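Local structure of hypothetical conserved protein (Geobacillus kaustophilus, 2R5X) at residues E50-A61 and I73-Y84. The protein is of unknown function and is YugN, a conserved member of the YugN-like family. The protein carries 1 engineered substitution. Residues are numbered along the deposited sequence; the frame is centred on the assembly and turned at random.
Engineered in segment 73-84: M80 (natural residue Leu).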
ATOM      1  N   GLU A  50       3.712 -13.691  17.013  1.00 34.24           N
ATOM      2  CA  GLU A  50       4.962 -14.109  16.388  1.00 40.77           C
ATOM      3  C   GLU A  50       5.733 -12.947  15.777  1.00 49.04           C
ATOM      4  O   GLU A  50       6.917 -13.084  15.464  1.00 47.65           O
ATOM      5  CB  GLU A  50       4.737 -15.218  15.344  1.00 44.82           C
ATOM      6  CG  GLU A  50       3.468 -15.101  14.504  1.00 45.04           C
ATOM      7  CD  GLU A  50       2.260 -15.753  15.168  1.00 79.20           C
ATOM      8  OE1 GLU A  50       1.289 -15.032  15.477  1.00 65.29           O
ATOM      9  OE2 GLU A  50       2.288 -16.982  15.400  1.00102.78           O
ATOM     10  N   GLY A  51       5.070 -11.801  15.620  1.00 43.72           N
ATOM     11  CA  GLY A  51       5.740 -10.610  15.113  1.00 44.14           C
ATOM     12  C   GLY A  51       4.827  -9.612  14.441  1.00 38.14           C
ATOM     13  O   GLY A  51       3.805  -9.230  14.999  1.00 36.77           O
ATOM     14  N   THR A  52       5.210  -9.187  13.243  1.00 29.09           N
ATOM     15  CA  THR A  52       4.489  -8.153  12.512  1.00 34.32           C
ATOM     16  C   THR A  52       4.266  -8.584  11.075  1.00 27.16           C
ATOM     17  O   THR A  52       5.208  -8.947  10.368  1.00 31.88           O
ATOM     18  CB  THR A  52       5.259  -6.805  12.519  1.00 34.85           C
ATOM     19  OG1 THR A  52       5.394  -6.336  13.862  1.00 37.46           O
ATOM     20  CG2 THR A  52       4.534  -5.742  11.704  1.00 28.47           C
ATOM     21  N   TYR A  53       3.004  -8.572  10.667  1.00 31.50           N
ATOM     22  CA  TYR A  53       2.656  -8.613   9.262  1.00 21.20           C
ATOM     23  C   TYR A  53       2.406  -7.192   8.825  1.00 32.36           C
ATOM     24  O   TYR A  53       1.870  -6.383   9.593  1.00 33.81           O
ATOM     25  CB  TYR A  53       1.400  -9.448   9.039  1.00 27.54           C
ATOM     26  CG  TYR A  53       1.600 -10.919   9.288  1.00 25.82           C
ATOM     27  CD1 TYR A  53       2.063 -11.762   8.274  1.00 25.26           C
ATOM     28  CD2 TYR A  53       1.324 -11.474  10.537  1.00 36.78           C
ATOM     29  CE1 TYR A  53       2.245 -13.119   8.502  1.00 30.07           C
ATOM     30  CE2 TYR A  53       1.501 -12.830  10.775  1.00 33.59           C
ATOM     31  CZ  TYR A  53       1.966 -13.646   9.759  1.00 33.56           C
ATOM     32  OH  TYR A  53       2.140 -14.991  10.002  1.00 37.42           O
ATOM     33  N   TYR A  54       2.799  -6.877   7.597  1.00 23.44           N
ATOM     34  CA  TYR A  54       2.561  -5.543   7.073  1.00 25.75           C
ATOM     35  C   TYR A  54       2.023  -5.570   5.645  1.00 25.17           C
ATOM     36  O   TYR A  54       2.574  -6.233   4.768  1.00 30.83           O
ATOM     37  CB  TYR A  54       3.797  -4.633   7.218  1.00 26.93           C
ATOM     38  CG  TYR A  54       5.082  -5.175   6.618  1.00 21.15           C
ATOM     39  CD1 TYR A  54       5.458  -4.842   5.312  1.00 35.24           C
ATOM     40  CD2 TYR A  54       5.933  -5.995   7.361  1.00 25.61           C
ATOM     41  CE1 TYR A  54       6.639  -5.327   4.761  1.00 27.73           C
ATOM     42  CE2 TYR A  54       7.119  -6.491   6.816  1.00 30.46           C
ATOM     43  CZ  TYR A  54       7.466  -6.146   5.521  1.00 29.58           C
ATOM     44  OH  TYR A  54       8.634  -6.627   4.982  1.00 37.81           O
ATOM     45  N   LEU A  55       0.918  -4.864   5.437  1.00 26.17           N
ATOM     46  CA  LEU A  55       0.335  -4.717   4.113  1.00 25.77           C
ATOM     47  C   LEU A  55       1.009  -3.528   3.445  1.00 26.05           C
ATOM     48  O   LEU A  55       0.874  -2.400   3.904  1.00 20.59           O
ATOM     49  CB  LEU A  55      -1.182  -4.502   4.219  1.00 23.02           C
ATOM     50  CG  LEU A  55      -2.004  -4.250   2.949  1.00 28.32           C
ATOM     51  CD1 LEU A  55      -1.800  -5.354   1.906  1.00 26.58           C
ATOM     52  CD2 LEU A  55      -3.476  -4.101   3.302  1.00 22.34           C
ATOM     53  N   ARG A  56       1.725  -3.785   2.356  1.00 24.58           N
ATOM     54  CA  ARG A  56       2.528  -2.750   1.717  1.00 26.23           C
ATOM     55  C   ARG A  56       1.959  -2.329   0.373  1.00 25.60           C
ATOM     56  O   ARG A  56       1.805  -3.154  -0.528  1.00 27.79           O
ATOM     57  CB  ARG A  56       3.977  -3.230   1.557  1.00 26.72           C
ATOM     58  CG  ARG A  56       4.886  -2.269   0.794  1.00 29.22           C
ATOM     59  CD  ARG A  56       6.365  -2.513   1.111  1.00 21.95           C
ATOM     60  NE  ARG A  56       6.712  -2.119   2.479  1.00 31.62           N
ATOM     61  CZ  ARG A  56       7.952  -1.953   2.932  1.00 38.61           C
ATOM     62  NH1 ARG A  56       8.995  -2.135   2.132  1.00 37.21           N
ATOM     63  NH2 ARG A  56       8.154  -1.594   4.189  1.00 31.08           N
ATOM     64  N   VAL A  57       1.651  -1.039   0.253  1.00 25.69           N
ATOM     65  CA  VAL A  57       1.216  -0.438  -1.014  1.00 19.67           C
ATOM     66  C   VAL A  57       2.312   0.523  -1.478  1.00 24.63           C
ATOM     67  O   VAL A  57       2.796   1.347  -0.709  1.00 23.99           O
ATOM     68  CB  VAL A  57      -0.146   0.281  -0.878  1.00 26.11           C
ATOM     69  CG1 VAL A  57      -0.551   0.984  -2.177  1.00 24.86           C
ATOM     70  CG2 VAL A  57      -1.225  -0.720  -0.466  1.00 22.61           C
ATOM     71  N   GLN A  58       2.702   0.391  -2.739  1.00 25.12           N
ATOM     72  CA  GLN A  58       3.838   1.113  -3.265  1.00 22.95           C
ATOM     73  C   GLN A  58       3.498   1.656  -4.640  1.00 26.01           C
ATOM     74  O   GLN A  58       2.731   1.046  -5.391  1.00 23.15           O
ATOM     75  CB  GLN A  58       5.034   0.171  -3.354  1.00 22.38           C
ATOM     76  CG  GLN A  58       6.376   0.849  -3.282  1.00 40.55           C
ATOM     77  CD  GLN A  58       7.509  -0.140  -3.142  1.00 40.74           C
ATOM     78  OE1 GLN A  58       7.564  -1.137  -3.857  1.00 31.78           O
ATOM     79  NE2 GLN A  58       8.430   0.136  -2.222  1.00 22.29           N
ATOM     80  N   GLY A  59       4.075   2.807  -4.958  1.00 25.80           N
ATOM     81  CA  GLY A  59       3.930   3.414  -6.267  1.00 23.87           C
ATOM     82  C   GLY A  59       5.175   4.198  -6.642  1.00 30.89           C
ATOM     83  O   GLY A  59       5.918   4.635  -5.768  1.00 27.37           O
ATOM     84  N   TYR A  60       5.413   4.367  -7.937  1.00 29.68           N
ATOM     85  CA  TYR A  60       6.502   5.233  -8.388  1.00 28.30           C
ATOM     86  C   TYR A  60       5.977   6.570  -8.903  1.00 40.06           C
ATOM     87  O   TYR A  60       4.818   6.671  -9.339  1.00 31.14           O
ATOM     88  CB  TYR A  60       7.368   4.539  -9.442  1.00 22.67           C
ATOM     89  CG  TYR A  60       6.639   4.066 -10.691  1.00 40.65           C
ATOM     90  CD1 TYR A  60       6.261   2.734 -10.835  1.00 56.49           C
ATOM     91  CD2 TYR A  60       6.357   4.945 -11.741  1.00 47.07           C
ATOM     92  CE1 TYR A  60       5.602   2.292 -11.985  1.00 59.89           C
ATOM     93  CE2 TYR A  60       5.699   4.518 -12.888  1.00 34.87           C
ATOM     94  CZ  TYR A  60       5.330   3.186 -13.007  1.00 49.34           C
ATOM     95  OH  TYR A  60       4.682   2.756 -14.143  1.00 60.63           O
ATOM     96  N   ALA A  61       6.831   7.589  -8.864  1.00 35.31           N
ATOM     97  CA  ALA A  61       6.484   8.889  -9.421  1.00 44.81           C
ATOM     98  C   ALA A  61       6.715   8.896 -10.933  1.00 46.18           C
ATOM     99  O   ALA A  61       7.850   9.015 -11.394  1.00 48.47           O
ATOM    100  CB  ALA A  61       7.278   9.994  -8.736  1.00 49.04           C
ATOM    101  N   ILE A  73       1.439   9.370  -9.263  1.00 42.16           N
ATOM    102  CA  ILE A  73       1.870   8.069  -8.755  1.00 38.45           C
ATOM    103  C   ILE A  73       1.196   6.921  -9.513  1.00 30.27           C
ATOM    104  O   ILE A  73      -0.029   6.869  -9.632  1.00 41.08           O
ATOM    105  CB  ILE A  73       1.633   7.953  -7.207  1.00 36.79           C
ATOM    106  CG1 ILE A  73       2.292   9.119  -6.445  1.00 29.88           C
ATOM    107  CG2 ILE A  73       2.104   6.598  -6.647  1.00 26.85           C
ATOM    108  CD1 ILE A  73       3.815   9.291  -6.664  1.00 25.49           C
ATOM    109  N   LYS A  74       2.006   6.015 -10.048  1.00 35.09           N
ATOM    110  CA  LYS A  74       1.489   4.772 -10.613  1.00 33.76           C
ATOM    111  C   LYS A  74       1.734   3.639  -9.600  1.00 34.06           C
ATOM    112  O   LYS A  74       2.880   3.313  -9.287  1.00 29.92           O
ATOM    113  CB  LYS A  74       2.134   4.489 -11.980  1.00 36.53           C
ATOM    114  CG  LYS A  74       1.499   3.357 -12.800  1.00 44.76           C
ATOM    115  CD  LYS A  74       2.003   1.977 -12.372  1.00 60.27           C
ATOM    116  CE  LYS A  74       1.427   0.852 -13.193  1.00 62.34           C
ATOM    117  NZ  LYS A  74       1.652  -0.451 -12.509  1.00 54.26           N
ATOM    118  N   LEU A  75       0.651   3.041  -9.107  1.00 27.44           N
ATOM    119  CA  LEU A  75       0.727   2.009  -8.070  1.00 26.32           C
ATOM    120  C   LEU A  75       1.153   0.649  -8.610  1.00 28.26           C
ATOM    121  O   LEU A  75       0.780   0.250  -9.715  1.00 27.70           O
ATOM    122  CB  LEU A  75      -0.608   1.871  -7.337  1.00 27.61           C
ATOM    123  CG  LEU A  75      -1.195   3.055  -6.557  1.00 30.87           C
ATOM    124  CD1 LEU A  75      -2.581   2.694  -6.090  1.00 30.93           C
ATOM    125  CD2 LEU A  75      -0.344   3.440  -5.363  1.00 24.80           C
ATOM    126  N   LEU A  76       1.938  -0.054  -7.802  1.00 27.97           N
ATOM    127  CA  LEU A  76       2.428  -1.387  -8.122  1.00 26.75           C
ATOM    128  C   LEU A  76       1.574  -2.432  -7.404  1.00 28.51           C
ATOM    129  O   LEU A  76       0.658  -2.084  -6.670  1.00 22.84           O
ATOM    130  CB  LEU A  76       3.898  -1.505  -7.711  1.00 25.85           C
ATOM    131  CG  LEU A  76       4.858  -0.482  -8.342  1.00 26.89           C
ATOM    132  CD1 LEU A  76       6.152  -0.406  -7.549  1.00 29.29           C
ATOM    133  CD2 LEU A  76       5.153  -0.803  -9.812  1.00 24.55           C
ATOM    134  N   THR A  77       1.863  -3.707  -7.628  1.00 21.30           N
ATOM    135  CA  THR A  77       1.109  -4.786  -7.002  1.00 27.00           C
ATOM    136  C   THR A  77       1.368  -4.800  -5.497  1.00 22.86           C
ATOM    137  O   THR A  77       2.531  -4.859  -5.069  1.00 23.14           O
ATOM    138  CB  THR A  77       1.462  -6.140  -7.649  1.00 27.20           C
ATOM    139  OG1 THR A  77       1.206  -6.052  -9.058  1.00 20.86           O
ATOM    140  CG2 THR A  77       0.634  -7.286  -7.057  1.00 18.84           C
ATOM    141  N   PRO A  78       0.291  -4.702  -4.689  1.00 23.77           N
ATOM    142  CA  PRO A  78       0.435  -4.719  -3.228  1.00 24.58           C
ATOM    143  C   PRO A  78       0.948  -6.046  -2.715  1.00 24.01           C
ATOM    144  O   PRO A  78       0.660  -7.094  -3.310  1.00 27.50           O
ATOM    145  CB  PRO A  78      -0.994  -4.479  -2.730  1.00 23.20           C
ATOM    146  CG  PRO A  78      -1.697  -3.847  -3.884  1.00 22.44           C
ATOM    147  CD  PRO A  78      -1.122  -4.541  -5.077  1.00 22.66           C
ATOM    148  N   ILE A  79       1.725  -5.992  -1.635  1.00 21.65           N
ATOM    149  CA  ILE A  79       2.289  -7.192  -1.024  1.00 22.31           C
ATOM    150  C   ILE A  79       1.983  -7.270   0.469  1.00 36.07           C
ATOM    151  O   ILE A  79       1.617  -6.263   1.081  1.00 35.23           O
ATOM    152  CB  ILE A  79       3.833  -7.330  -1.257  1.00 27.94           C
ATOM    153  CG1 ILE A  79       4.616  -6.187  -0.599  1.00 22.02           C
ATOM    154  CG2 ILE A  79       4.159  -7.417  -2.741  1.00 24.43           C
ATOM    155  CD1 ILE A  79       5.964  -6.609  -0.047  1.00 34.55           C
ATOM    156  N   MET A  80       2.105  -8.473   1.036  1.00 30.98           N
ATOM    157  CA  MET A  80       2.119  -8.640   2.489  1.00 29.91           C
ATOM    158  C   MET A  80       3.463  -9.197   2.925  1.00 28.22           C
ATOM    159  O   MET A  80       3.822 -10.328   2.579  1.00 34.44           O
ATOM    160  CB  MET A  80       0.990  -9.551   2.990  1.00 26.39           C
ATOM    161  CG  MET A  80       0.567  -9.246   4.429  1.00 30.33           C
ATOM    162  SD  MET A  80      -0.479 -10.463   5.258  1.00 27.68           S
ATOM    163  CE  MET A  80      -1.665 -10.927   4.041  1.00 76.31           C
ATOM    164  N   GLY A  81       4.206  -8.392   3.675  1.00 24.99           N
ATOM    165  CA  GLY A  81       5.467  -8.836   4.262  1.00 27.94           C
ATOM    166  C   GLY A  81       5.287  -9.403   5.658  1.00 28.95           C
ATOM    167  O   GLY A  81       4.267  -9.174   6.311  1.00 31.49           O
ATOM    168  N   LYS A  82       6.297 -10.134   6.113  1.00 31.50           N
ATOM    169  CA  LYS A  82       6.259 -10.812   7.392  1.00 32.15           C
ATOM    170  C   LYS A  82       7.587 -10.627   8.123  1.00 32.82           C
ATOM    171  O   LYS A  82       8.652 -10.897   7.567  1.00 29.96           O
ATOM    172  CB  LYS A  82       5.999 -12.298   7.166  1.00 36.61           C
ATOM    173  CG  LYS A  82       5.882 -13.128   8.423  1.00 51.68           C
ATOM    174  CD  LYS A  82       5.855 -14.605   8.073  1.00 72.48           C
ATOM    175  CE  LYS A  82       5.112 -15.395   9.125  1.00 75.01           C
ATOM    176  NZ  LYS A  82       5.037 -16.837   8.777  1.00 83.97           N
ATOM    177  N   HIS A  83       7.509 -10.167   9.369  1.00 27.44           N
ATOM    178  CA  HIS A  83       8.687 -10.033  10.231  1.00 36.70           C
ATOM    179  C   HIS A  83       8.504 -10.740  11.582  1.00 34.46           C
ATOM    180  O   HIS A  83       7.635 -10.368  12.373  1.00 32.66           O
ATOM    181  CB  HIS A  83       9.009  -8.552  10.443  1.00 32.35           C
ATOM    182  CG  HIS A  83      10.131  -8.307  11.397  1.00 45.28           C
ATOM    183  ND1 HIS A  83      11.455  -8.440  11.038  1.00 32.14           N
ATOM    184  CD2 HIS A  83      10.128  -7.928  12.698  1.00 44.24           C
ATOM    185  CE1 HIS A  83      12.218  -8.163  12.080  1.00 31.18           C
ATOM    186  NE2 HIS A  83      11.438  -7.848  13.098  1.00 32.08           N
ATOM    187  N   TYR A  84       9.343 -11.740  11.843  1.00 34.88           N
ATOM    188  CA  TYR A  84       9.297 -12.508  13.098  1.00 43.72           C
ATOM    189  C   TYR A  84       9.982 -11.788  14.264  1.00 38.39           C
ATOM    190  O   TYR A  84      11.164 -11.426  14.175  1.00 32.51           O
ATOM    191  CB  TYR A  84       9.963 -13.884  12.934  1.00 48.73           C
ATOM    192  CG  TYR A  84       9.352 -14.813  11.905  1.00 60.67           C
ATOM    193  CD1 TYR A  84       8.321 -15.691  12.247  1.00 73.12           C
ATOM    194  CD2 TYR A  84       9.833 -14.842  10.594  1.00 67.71           C
ATOM    195  CE1 TYR A  84       7.771 -16.557  11.301  1.00 74.77           C
ATOM    196  CE2 TYR A  84       9.292 -15.697   9.645  1.00 79.02           C
ATOM    197  CZ  TYR A  84       8.267 -16.552  10.002  1.00 72.46           C
ATOM    198  OH  TYR A  84       7.742 -17.396   9.049  1.00 84.27           O
TER
HETATM  199  O   HOH W   1       3.461  -3.085  -2.943  1.00 28.05           O
HETATM  200  O   HOH W   2       1.471  -1.690  -4.174  1.00 30.39           O
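Y54 and G81, like Y60 and K74, meet across the antiparallel hairpin of strands 51-61 and 71-84, in the middle of the sheet. Two ladders run along it, G51 to R56 against I79 to Y84 and G59 to A61 against I73 to L75, their register shifted by one where residues 76-78 form a short loop. Straight backbone bonds flank this break: R56 N to I79 O is 2.8 Å, and L76 N donates to Q58 O with an N-H...O angle of 178°. Water sits where direct pairing lapses: water 1 within hydrogen-bonding distance of R56 O and T77 O, water 2 accepting from Q58 N and 2.7 Å from L76 O.

On the face bearing T52, Y54, R56 and Y60, the Y54 ring lies flat over G81, whose CA sits 3.7 Å from the ring centroid in a CH-pi contact. Its CG stands between the backbone N and the carbonyl carbon (chi1 54°), swinging the ring across to the partner strand. Y54 CE1 also lies over one face of the R56 guanidinium, which salt-bridges D43. Y60 adopts the same turn: K74 CB packs over one ring face, 3.9 Å from the centroid, and L76 CD2 touches the ring edge in plane. K74 then bends at chi2, bringing its NZ to L75 O at 3.0 Å.

The other face turns to helix 99-117, with V57 on L109 and L75 on L116. Here K82 runs extended alongside Y53: its CG lies 3.6 Å from Y53 CE1, oblique to the ring, its CE 3.1 Å from Y53 OH, and its NZ binds Y84 OH and H96 O. The engineered M80 places SD obliquely to the Y53 ring, a Met-aromatic contact.

The chemistry thus divides by face: mixed CH-pi and polar contacts on one, an apolar helix-packed layer with K82 at its Y84 end on the other.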